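Local structure of LPXTG cell wall surface protein (Streptococcus gordonii, 4IGB) at residues A305-V311 with A396-E402; Y313-K318 with I409-L415; K113-L119 with A169-D175. The protein is a cell-wall-linked surface protein of unproven function, probably an adhesin, represented here by its N-terminal region with the N1 and N2 domains. One frame throughout, in Å; residues are numbered along the deposited sequence.

Three ways of joining segments of beta domains appear here. Contacts 1 and 2 belong to the N2 domain and share strand 310-317: contact 1 lies at one end of that strand, where T397 CG2 packs 4.3 Å from I409 CD1 of contact 2, and their centres are about 20 Å apart. Contact 3 lies in the N1 domain, its centre about 66 Å from that of contact 1. Chemistry follows position. The partly exposed loops of contact 1 are tied by hydrogen bonds that all involve the backbone; the buried contact 2 has no direct hydrogen bond and relies on side chains and water; contact 3 combines a full backbone ladder with one buried and one more open face.

Contact 1 (A305-V311 with A396-E402)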
loop_
_atom_site.group_PDB
_atom_site.type_symbol
_atom_site.label_atom_id
_atom_site.label_comp_id
_atom_site.label_asym_id
_atom_site.label_seq_id
_atom_site.Cartn_x
_atom_site.Cartn_y
_atom_site.Cartn_z
ATOM N N ALA B 305 9.651 41.532 -14.845
ATOM C CA ALA B 305 10.724 41.045 -13.996
ATOM C C ALA B 305 11.226 42.161 -13.091
ATOM O O ALA B 305 12.399 42.537 -13.147
ATOM C CB ALA B 305 11.863 40.500 -14.852
ATOM N N LYS B 306 10.330 42.687 -12.261
ATOM C CA LYS B 306 10.662 43.787 -11.366
ATOM C C LYS B 306 10.276 43.488 -9.929
ATOM O O LYS B 306 9.350 42.736 -9.676
ATOM C CB LYS B 306 9.954 45.076 -11.810
ATOM C CG LYS B 306 10.630 45.812 -12.953
ATOM C CD LYS B 306 9.698 45.981 -14.142
ATOM C CE LYS B 306 10.194 47.078 -15.076
ATOM N NZ LYS B 306 11.646 46.923 -15.397
ATOM N N ASP B 307 10.989 44.111 -9.000
ATOM C CA ASP B 307 10.672 44.059 -7.578
ATOM C C ASP B 307 9.231 44.528 -7.307
ATOM O O ASP B 307 8.669 45.292 -8.086
ATOM C CB ASP B 307 11.660 44.954 -6.827
ATOM C CG ASP B 307 11.467 44.916 -5.331
ATOM O OD1 ASP B 307 11.284 43.807 -4.788
ATOM O OD2 ASP B 307 11.488 45.997 -4.701
ATOM N N GLY B 308 8.641 44.059 -6.210
ATOM C CA GLY B 308 7.319 44.497 -5.792
ATOM C C GLY B 308 6.162 44.161 -6.726
ATOM O O GLY B 308 5.221 44.941 -6.839
ATOM N N GLN B 309 6.222 43.015 -7.400
ATOM C CA GLN B 309 5.102 42.559 -8.216
ATOM C C GLN B 309 4.305 41.489 -7.465
ATOM O O GLN B 309 4.823 40.410 -7.158
ATOM C CB GLN B 309 5.581 41.983 -9.552
ATOM C CG GLN B 309 6.320 42.954 -10.435
ATOM C CD GLN B 309 5.446 44.098 -10.888
ATOM O OE1 GLN B 309 5.746 45.254 -10.615
ATOM N NE2 GLN B 309 4.353 43.783 -11.580
ATOM N N ASP B 310 3.046 41.784 -7.170
ATOM C CA ASP B 310 2.197 40.811 -6.492
ATOM C C ASP B 310 2.101 39.507 -7.267
ATOM O O ASP B 310 1.998 39.497 -8.494
ATOM C CB ASP B 310 0.793 41.362 -6.288
ATOM C CG ASP B 310 0.733 42.411 -5.212
ATOM O OD1 ASP B 310 1.703 42.515 -4.430
ATOM O OD2 ASP B 310 -0.295 43.124 -5.146
ATOM N N VAL B 311 2.156 38.397 -6.549
ATOM C CA VAL B 311 1.745 37.131 -7.126
ATOM C C VAL B 311 0.976 36.383 -6.041
ATOM O O VAL B 311 1.429 36.267 -4.899
ATOM C CB VAL B 311 2.920 36.300 -7.717
ATOM C CG1 VAL B 311 4.066 37.208 -8.171
ATOM C CG2 VAL B 311 3.414 35.278 -6.728
ATOM N N ALA B 396 4.909 38.757 -3.056
ATOM C CA ALA B 396 5.338 39.752 -4.035
ATOM C C ALA B 396 6.815 39.565 -4.366
ATOM O O ALA B 396 7.613 39.273 -3.492
ATOM C CB ALA B 396 5.062 41.168 -3.528
ATOM N N THR B 397 7.167 39.720 -5.635
ATOM C CA THR B 397 8.556 39.603 -6.046
ATOM C C THR B 397 9.433 40.556 -5.241
ATOM O O THR B 397 8.969 41.605 -4.785
ATOM C CB THR B 397 8.718 39.894 -7.539
ATOM O OG1 THR B 397 8.252 41.224 -7.819
ATOM C CG2 THR B 397 7.901 38.902 -8.347
ATOM N N ASN B 398 10.688 40.161 -5.033
ATOM C CA ASN B 398 11.670 41.011 -4.361
ATOM C C ASN B 398 12.757 41.414 -5.351
ATOM O O ASN B 398 12.648 41.142 -6.545
ATOM C CB ASN B 398 12.271 40.304 -3.147
ATOM C CG ASN B 398 12.927 38.990 -3.512
ATOM O OD1 ASN B 398 13.662 38.906 -4.494
ATOM N ND2 ASN B 398 12.633 37.946 -2.743
ATOM N N LYS B 399 13.800 42.067 -4.861
ATOM C CA LYS B 399 14.866 42.546 -5.737
ATOM C C LYS B 399 15.494 41.431 -6.573
ATOM O O LYS B 399 15.909 41.661 -7.712
ATOM C CB LYS B 399 15.936 43.276 -4.924
ATOM C CG LYS B 399 15.567 44.705 -4.591
ATOM C CD LYS B 399 15.518 45.538 -5.857
ATOM C CE LYS B 399 14.783 46.856 -5.639
ATOM N NZ LYS B 399 15.262 47.588 -4.433
ATOM N N LYS B 400 15.546 40.221 -6.020
ATOM C CA LYS B 400 16.233 39.117 -6.690
ATOM C C LYS B 400 15.576 38.688 -7.988
ATOM O O LYS B 400 16.180 37.958 -8.777
ATOM C CB LYS B 400 16.354 37.906 -5.776
ATOM C CG LYS B 400 16.908 38.207 -4.410
ATOM C CD LYS B 400 17.294 36.911 -3.713
ATOM C CE LYS B 400 17.040 37.000 -2.223
ATOM N NZ LYS B 400 17.634 35.842 -1.503
ATOM N N VAL B 401 14.344 39.131 -8.221
ATOM C CA VAL B 401 13.658 38.755 -9.454
ATOM C C VAL B 401 14.402 39.364 -10.630
ATOM O O VAL B 401 14.444 38.794 -11.719
ATOM C CB VAL B 401 12.178 39.224 -9.481
ATOM C CG1 VAL B 401 12.092 40.740 -9.542
ATOM C CG2 VAL B 401 11.452 38.612 -10.669
ATOM N N GLU B 402 14.991 40.531 -10.388
ATOM C CA GLU B 402 15.691 41.283 -11.424
ATOM C C GLU B 402 17.039 40.653 -11.724
ATOM O O GLU B 402 17.694 40.999 -12.708
ATOM C CB GLU B 402 15.840 42.755 -11.016
ATOM C CG GLU B 402 14.518 43.532 -11.089
ATOM C CD GLU B 402 14.521 44.806 -10.257
ATOM O OE1 GLU B 402 15.610 45.211 -9.782
ATOM O OE2 GLU B 402 13.429 45.397 -10.074
#
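The hydroxyl of T397 makes two of the five hydrogen bonds between A305-V311 and A396-E402. Its OG1 sits between the backbone N and the carbonyl carbon (chi1 59°), turned toward the opposing loop, where it donates to K306 O over 2.6 Å, in the carbonyl plane and on a lone pair. The same oxygen accepts from Q309 N at 2.7 Å, so both bonds go to backbone atoms flanking the bend at D307 and G308. The methyl CG2 takes the other branch and lies alongside the Q309 side chain, 4.0 Å from its CB, before meeting V311 CG1 roughly at right angles.

The backbone of T397 adds two more bonds: its N donates to Q309 O, and its O receives G308 N from above the carbonyl plane. G308 has positive phi (64°), a turn conformation that favours glycine. Farther along, E402, poorly ordered, extends from CG so that OE2 meets D307 N at 3.0 Å, approached from above the carboxylate plane. V401 CG1 presses against the backbone of K306, with K306 C 3.3 Å away. On the exposed side the bent K399 chain crosses D307, yet K399 NZ stays 4.1 Å from D307 OD2, too far for a salt bridge.

N398 faces the other way. Its ND2 is bound by D344 and the carbonyl of E341, while OD1 accepts from K400 N, closing an Asx turn that leads into the 3-10 segment 399-402. The whole is an antiparallel strand end, paired at D310 and A396, that opens into two loops laced together by threonine at one end of the N2 beta domain.

Contact 2 (Y313-K318 with I409-L415)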
loop_
_atom_site.group_PDB
_atom_site.type_symbol
_atom_site.label_atom_id
_atom_site.label_comp_id
_atom_site.label_asym_id
_atom_site.label_seq_id
_atom_site.Cartn_x
_atom_site.Cartn_y
_atom_site.Cartn_z
ATOM N N TYR B 313 -1.328 33.044 -4.835
ATOM C CA TYR B 313 -1.585 31.633 -5.051
ATOM C C TYR B 313 -2.877 31.203 -4.367
ATOM O O TYR B 313 -3.077 31.461 -3.189
ATOM C CB TYR B 313 -0.414 30.797 -4.528
ATOM C CG TYR B 313 0.897 31.028 -5.274
ATOM C CD1 TYR B 313 1.080 30.540 -6.564
ATOM C CD2 TYR B 313 1.944 31.720 -4.684
ATOM C CE1 TYR B 313 2.271 30.741 -7.253
ATOM C CE2 TYR B 313 3.151 31.930 -5.370
ATOM C CZ TYR B 313 3.302 31.435 -6.649
ATOM O OH TYR B 313 4.480 31.628 -7.334
ATOM N N LYS B 314 -3.757 30.554 -5.119
ATOM C CA LYS B 314 -4.974 30.002 -4.551
ATOM C C LYS B 314 -4.888 28.495 -4.623
ATOM O O LYS B 314 -4.751 27.920 -5.704
ATOM C CB LYS B 314 -6.206 30.484 -5.316
ATOM C CG LYS B 314 -7.536 30.084 -4.677
ATOM C CD LYS B 314 -8.717 30.602 -5.515
ATOM C CE LYS B 314 -10.067 30.169 -4.945
ATOM N NZ LYS B 314 -11.198 30.493 -5.871
ATOM N N ALA B 315 -4.962 27.858 -3.465
ATOM C CA ALA B 315 -4.907 26.406 -3.415
ATOM C C ALA B 315 -6.171 25.833 -2.805
ATOM O O ALA B 315 -6.591 26.226 -1.713
ATOM C CB ALA B 315 -3.687 25.943 -2.635
ATOM N N THR B 316 -6.764 24.886 -3.514
ATOM C CA THR B 316 -7.981 24.240 -3.052
ATOM C C THR B 316 -7.706 22.790 -2.696
ATOM O O THR B 316 -7.281 22.003 -3.541
ATOM C CB THR B 316 -9.029 24.292 -4.141
ATOM O OG1 THR B 316 -9.247 25.664 -4.494
ATOM C CG2 THR B 316 -10.329 23.638 -3.675
ATOM N N PHE B 317 -7.942 22.435 -1.440
ATOM C CA PHE B 317 -7.593 21.095 -0.974
ATOM C C PHE B 317 -8.840 20.266 -0.731
ATOM O O PHE B 317 -9.658 20.610 0.115
ATOM C CB PHE B 317 -6.757 21.180 0.314
ATOM C CG PHE B 317 -5.488 21.981 0.157
ATOM C CD1 PHE B 317 -4.304 21.362 -0.188
ATOM C CD2 PHE B 317 -5.490 23.353 0.347
ATOM C CE1 PHE B 317 -3.129 22.097 -0.353
ATOM C CE2 PHE B 317 -4.317 24.095 0.194
ATOM C CZ PHE B 317 -3.137 23.462 -0.159
ATOM N N LYS B 318 -8.982 19.163 -1.459
ATOM C CA LYS B 318 -10.071 18.237 -1.167
ATOM C C LYS B 318 -9.656 17.344 -0.008
ATOM O O LYS B 318 -8.544 16.808 0.007
ATOM C CB LYS B 318 -10.445 17.405 -2.402
ATOM C CG LYS B 318 -11.570 16.369 -2.185
ATOM C CD LYS B 318 -11.073 15.162 -1.392
ATOM C CE LYS B 318 -11.427 13.824 -2.026
ATOM N NZ LYS B 318 -12.847 13.648 -2.454
ATOM N N ILE B 409 8.665 31.745 -12.647
ATOM C CA ILE B 409 8.518 31.389 -11.251
ATOM C C ILE B 409 7.509 30.264 -11.168
ATOM O O ILE B 409 6.357 30.430 -11.571
ATOM C CB ILE B 409 8.066 32.570 -10.390
ATOM C CG1 ILE B 409 9.118 33.676 -10.415
ATOM C CG2 ILE B 409 7.818 32.108 -8.961
ATOM C CD1 ILE B 409 8.601 35.010 -9.919
ATOM N N ASP B 410 7.966 29.116 -10.671
ATOM C CA ASP B 410 7.131 27.930 -10.489
ATOM C C ASP B 410 6.628 27.834 -9.059
ATOM O O ASP B 410 7.218 28.410 -8.136
ATOM C CB ASP B 410 7.927 26.659 -10.822
ATOM C CG ASP B 410 8.241 26.544 -12.299
ATOM O OD1 ASP B 410 7.434 27.046 -13.112
ATOM O OD2 ASP B 410 9.289 25.962 -12.650
ATOM N N ASN B 411 5.543 27.089 -8.870
ATOM C CA ASN B 411 5.041 26.836 -7.531
ATOM C C ASN B 411 4.233 25.532 -7.468
ATOM O O ASN B 411 3.538 25.166 -8.420
ATOM C CB ASN B 411 4.217 28.028 -7.051
ATOM C CG ASN B 411 3.747 27.875 -5.621
ATOM O OD1 ASN B 411 2.578 27.592 -5.376
ATOM N ND2 ASN B 411 4.663 28.045 -4.665
ATOM N N THR B 412 4.362 24.830 -6.349
ATOM C CA THR B 412 3.633 23.591 -6.093
ATOM C C THR B 412 3.305 23.572 -4.607
ATOM O O THR B 412 4.118 23.998 -3.781
ATOM C CB THR B 412 4.476 22.344 -6.483
ATOM O OG1 THR B 412 4.599 22.287 -7.908
ATOM C CG2 THR B 412 3.825 21.033 -6.004
ATOM N N VAL B 413 2.110 23.113 -4.250
ATOM C CA VAL B 413 1.794 23.007 -2.842
ATOM C C VAL B 413 1.481 21.561 -2.562
ATOM O O VAL B 413 1.076 20.840 -3.467
ATOM C CB VAL B 413 0.655 23.967 -2.403
ATOM C CG1 VAL B 413 -0.721 23.496 -2.930
ATOM C CG2 VAL B 413 0.640 24.084 -0.912
ATOM N N THR B 414 1.704 21.129 -1.324
ATOM C CA THR B 414 1.522 19.721 -0.959
ATOM C C THR B 414 0.630 19.518 0.255
ATOM O O THR B 414 0.873 20.084 1.318
ATOM C CB THR B 414 2.878 19.037 -0.689
ATOM O OG1 THR B 414 3.684 19.140 -1.862
ATOM C CG2 THR B 414 2.691 17.562 -0.345
ATOM N N LEU B 415 -0.391 18.686 0.099
ATOM C CA LEU B 415 -1.273 18.359 1.206
ATOM C C LEU B 415 -0.718 17.154 1.926
ATOM O O LEU B 415 -0.302 16.181 1.300
ATOM C CB LEU B 415 -2.680 18.053 0.707
ATOM C CG LEU B 415 -3.719 17.561 1.717
ATOM C CD1 LEU B 415 -3.983 18.591 2.819
ATOM C CD2 LEU B 415 -5.019 17.213 0.989
HETATM O O HOH W 1 6.919 30.063 -5.965
HETATM O O HOH W 2 4.083 31.490 -9.845
#
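Y313-K318 and I409-L415 run in nearly the same direction, with strands 313-317 and 413-415 at 19° and their axes 9.0 Å apart at closest. This spacing is too wide for a backbone ladder, and no direct hydrogen bond joins the segments. Alternate residues point inward instead: Y313, A315 and F317 from one strand face N411, V413 and L415 from the other.

At the polar end the N411 amide stacks over one face of the Y313 ring, the two planes 26° apart. CG of N411 stands opposite the backbone N about its first torsion (chi1 -176°), which carries the amide across the ring toward its rim; OD1 lies 3.5 Å from Y313 CD1. The amide is held from outside, since OD1 bonds to the side chain of Q337 on strand 333-338. Beyond the ring, Y313 OH touches the CG2 branch of I409 at 3.7 Å.

Such facing of strands through their side chains is the core of a beta sandwich, here in the N2 domain, whose sequence places it in the adhesin clan. Strand 310-317 pairs with strands 295-304 and 389-397, whereas 409-417 pairs with 333-338, 420-423 and 427-432.

Two waters complete the polar end. One connects Y313 OH with D410 O and N411 ND2; the other lies 2.5 Å from Y313 OH and donates to I409 O, so the phenol reaches the opposite backbone through bound water.

Toward K318 the contact becomes apolar. A315 CB packs against V413 CG1 at 3.9 Å, and that methyl also meets F317 CZ at 3.7 Å, while V413 CG2 lies in the plane of the phenylalanine ring at its edge. L415 slides past F317 in the opposite sense, its CB 3.8 Å from F317 CD1, and its CD2 reaches K318 O.

Contact 3 (K113-L119 with A169-D175); sequences KVTLHYL and AFWIDAD
H117 and W171 face each other across a hydrogen-bonded pair of antiparallel strands, and their rings form a tight offset stack: the imidazole lies over the six-membered ring of the indole, centroids 3.8 Å apart and planes at 8°. A chi1 of 59° tucks CG of W171 over its own backbone, bringing the indole back across H117. L119 CD2 closes its edge, 3.6 Å from W171 CD1.

Closely packed too is the buried face bearing V114, L116, Y118, F170, I172 and A174. There Y118 directs an edge at the face of F170, the planes inclined by 62°, while L116 CB meets F170 CD1 at 3.6 Å and L116 CD1 touches I172 CG2. M128 of helix 122-129 and V136 of strand 135-142 pack on F170 from beyond the pair.

By contrast, the face of the stacked rings turns looser and wetter beyond them, around T115 and D173. A water in the imidazole plane, 2.7 Å from H117 NE2, links that atom with D173 OD1; a second joins T115 OG1 to D173 O. D173 OD2 bonds to Y212, and D175 forms a salt bridge with K214.

Between the faces runs an unbroken ladder, including H117 N to W171 O at 2.7 Å, that joins neighbouring strands 103-118 and 170-182 in the large antiparallel sheet of the N1 domain.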
loop_
_atom_site.group_PDB
_atom_site.type_symbol
_atom_site.label_atom_id
_atom_site.label_comp_id
_atom_site.label_asym_id
_atom_site.label_seq_id
_atom_site.Cartn_x
_atom_site.Cartn_y
_atom_site.Cartn_z
ATOM N N LYS B 113 12.512 -15.263 0.963
ATOM C CA LYS B 113 12.713 -16.632 1.388
ATOM C C LYS B 113 11.374 -17.348 1.429
ATOM O O LYS B 113 10.353 -16.784 1.844
ATOM C CB LYS B 113 13.376 -16.691 2.775
ATOM C CG LYS B 113 13.609 -18.107 3.278
ATOM C CD LYS B 113 14.205 -18.137 4.687
ATOM C CE LYS B 113 15.669 -17.704 4.665
ATOM N NZ LYS B 113 16.213 -17.506 6.052
ATOM N N VAL B 114 11.379 -18.588 0.972
ATOM C CA VAL B 114 10.253 -19.483 1.205
ATOM C C VAL B 114 10.820 -20.723 1.864
ATOM O O VAL B 114 11.773 -21.321 1.363
ATOM C CB VAL B 114 9.521 -19.857 -0.106
ATOM C CG1 VAL B 114 8.382 -20.887 0.164
ATOM C CG2 VAL B 114 8.990 -18.592 -0.801
ATOM N N THR B 115 10.249 -21.087 3.004
ATOM C CA THR B 115 10.664 -22.281 3.723
ATOM C C THR B 115 9.538 -23.313 3.670
ATOM O O THR B 115 8.400 -23.027 4.060
ATOM C CB THR B 115 10.965 -21.970 5.211
ATOM O OG1 THR B 115 11.940 -20.921 5.308
ATOM C CG2 THR B 115 11.477 -23.225 5.925
ATOM N N LEU B 116 9.869 -24.501 3.180
ATOM C CA LEU B 116 8.952 -25.639 3.168
ATOM C C LEU B 116 9.154 -26.436 4.448
ATOM O O LEU B 116 10.233 -26.988 4.675
ATOM C CB LEU B 116 9.238 -26.539 1.952
ATOM C CG LEU B 116 8.511 -26.267 0.625
ATOM C CD1 LEU B 116 8.210 -24.800 0.390
ATOM C CD2 LEU B 116 9.275 -26.852 -0.560
ATOM N N HIS B 117 8.122 -26.482 5.283
ATOM C CA HIS B 117 8.142 -27.266 6.510
ATOM C C HIS B 117 7.535 -28.641 6.267
ATOM O O HIS B 117 6.327 -28.776 6.059
ATOM C CB HIS B 117 7.374 -26.547 7.630
ATOM C CG HIS B 117 8.042 -25.294 8.110
ATOM N ND1 HIS B 117 8.925 -25.280 9.169
ATOM C CD2 HIS B 117 7.974 -24.018 7.661
ATOM C CE1 HIS B 117 9.362 -24.048 9.360
ATOM N NE2 HIS B 117 8.803 -23.263 8.455
ATOM N N TYR B 118 8.380 -29.663 6.283
ATOM C CA TYR B 118 7.922 -31.036 6.099
ATOM C C TYR B 118 6.860 -31.415 7.144
ATOM O O TYR B 118 7.043 -31.189 8.343
ATOM C CB TYR B 118 9.112 -31.998 6.157
ATOM C CG TYR B 118 8.762 -33.417 5.765
ATOM C CD1 TYR B 118 8.315 -33.709 4.476
ATOM C CD2 TYR B 118 8.886 -34.463 6.672
ATOM C CE1 TYR B 118 7.997 -35.001 4.101
ATOM C CE2 TYR B 118 8.570 -35.766 6.303
ATOM C CZ TYR B 118 8.127 -36.023 5.017
ATOM O OH TYR B 118 7.809 -37.302 4.641
ATOM N N LEU B 119 5.744 -31.978 6.687
ATOM C CA LEU B 119 4.615 -32.255 7.572
ATOM C C LEU B 119 4.740 -33.557 8.378
ATOM O O LEU B 119 3.985 -33.777 9.314
ATOM C CB LEU B 119 3.315 -32.263 6.780
ATOM C CG LEU B 119 2.675 -30.899 6.522
ATOM C CD1 LEU B 119 1.602 -31.032 5.458
ATOM C CD2 LEU B 119 2.097 -30.326 7.815
ATOM N N ALA B 169 2.150 -32.050 1.676
ATOM C CA ALA B 169 3.474 -32.586 1.993
ATOM C C ALA B 169 4.307 -31.632 2.860
ATOM O O ALA B 169 5.033 -32.062 3.765
ATOM C CB ALA B 169 4.221 -32.918 0.718
ATOM N N PHE B 170 4.217 -30.337 2.571
ATOM C CA PHE B 170 4.898 -29.322 3.375
ATOM C C PHE B 170 3.933 -28.171 3.600
ATOM O O PHE B 170 3.166 -27.828 2.700
ATOM C CB PHE B 170 6.116 -28.729 2.639
ATOM C CG PHE B 170 7.182 -29.726 2.261
ATOM C CD1 PHE B 170 8.335 -29.843 3.014
ATOM C CD2 PHE B 170 7.056 -30.498 1.126
ATOM C CE1 PHE B 170 9.320 -30.731 2.667
ATOM C CE2 PHE B 170 8.035 -31.388 0.772
ATOM C CZ PHE B 170 9.171 -31.511 1.546
ATOM N N TRP B 171 3.981 -27.542 4.771
ATOM C CA TRP B 171 3.364 -26.222 4.884
ATOM C C TRP B 171 4.444 -25.190 4.559
ATOM O O TRP B 171 5.641 -25.497 4.637
ATOM C CB TRP B 171 2.700 -25.976 6.249
ATOM C CG TRP B 171 3.594 -26.082 7.476
ATOM C CD1 TRP B 171 3.959 -27.222 8.126
ATOM C CD2 TRP B 171 4.177 -24.993 8.218
ATOM N NE1 TRP B 171 4.742 -26.915 9.223
ATOM C CE2 TRP B 171 4.892 -25.556 9.295
ATOM C CE3 TRP B 171 4.171 -23.600 8.067
ATOM C CZ2 TRP B 171 5.604 -24.776 10.211
ATOM C CZ3 TRP B 171 4.872 -22.827 8.979
ATOM C CH2 TRP B 171 5.575 -23.418 10.040
ATOM N N ILE B 172 4.035 -23.987 4.166
ATOM C CA ILE B 172 5.002 -23.014 3.693
ATOM C C ILE B 172 5.021 -21.755 4.550
ATOM O O ILE B 172 4.039 -21.414 5.215
ATOM C CB ILE B 172 4.752 -22.631 2.219
ATOM C CG1 ILE B 172 3.478 -21.782 2.101
ATOM C CG2 ILE B 172 4.698 -23.883 1.346
ATOM C CD1 ILE B 172 3.154 -21.349 0.675
ATOM N N ASP B 173 6.163 -21.080 4.516
ATOM C CA ASP B 173 6.344 -19.792 5.146
ATOM C C ASP B 173 7.051 -18.919 4.119
ATOM O O ASP B 173 8.220 -19.132 3.812
ATOM C CB ASP B 173 7.170 -19.933 6.431
ATOM C CG ASP B 173 7.427 -18.593 7.126
ATOM O OD1 ASP B 173 8.027 -18.599 8.221
ATOM O OD2 ASP B 173 7.041 -17.537 6.588
ATOM N N ALA B 174 6.320 -17.967 3.559
ATOM C CA ALA B 174 6.883 -17.074 2.556
ATOM C C ALA B 174 7.167 -15.707 3.148
ATOM O O ALA B 174 6.271 -15.059 3.689
ATOM C CB ALA B 174 5.936 -16.948 1.353
ATOM N N ASP B 175 8.417 -15.277 3.026
ATOM C CA ASP B 175 8.875 -13.971 3.490
ATOM C C ASP B 175 9.036 -13.089 2.250
ATOM O O ASP B 175 9.840 -13.377 1.372
ATOM C CB ASP B 175 10.198 -14.143 4.246
ATOM C CG ASP B 175 10.732 -12.854 4.830
ATOM O OD1 ASP B 175 10.589 -11.788 4.200
ATOM O OD2 ASP B 175 11.315 -12.913 5.938
HETATM O O HOH W 3 10.862 -18.547 4.999
HETATM O O HOH W 4 9.900 -20.801 8.442
#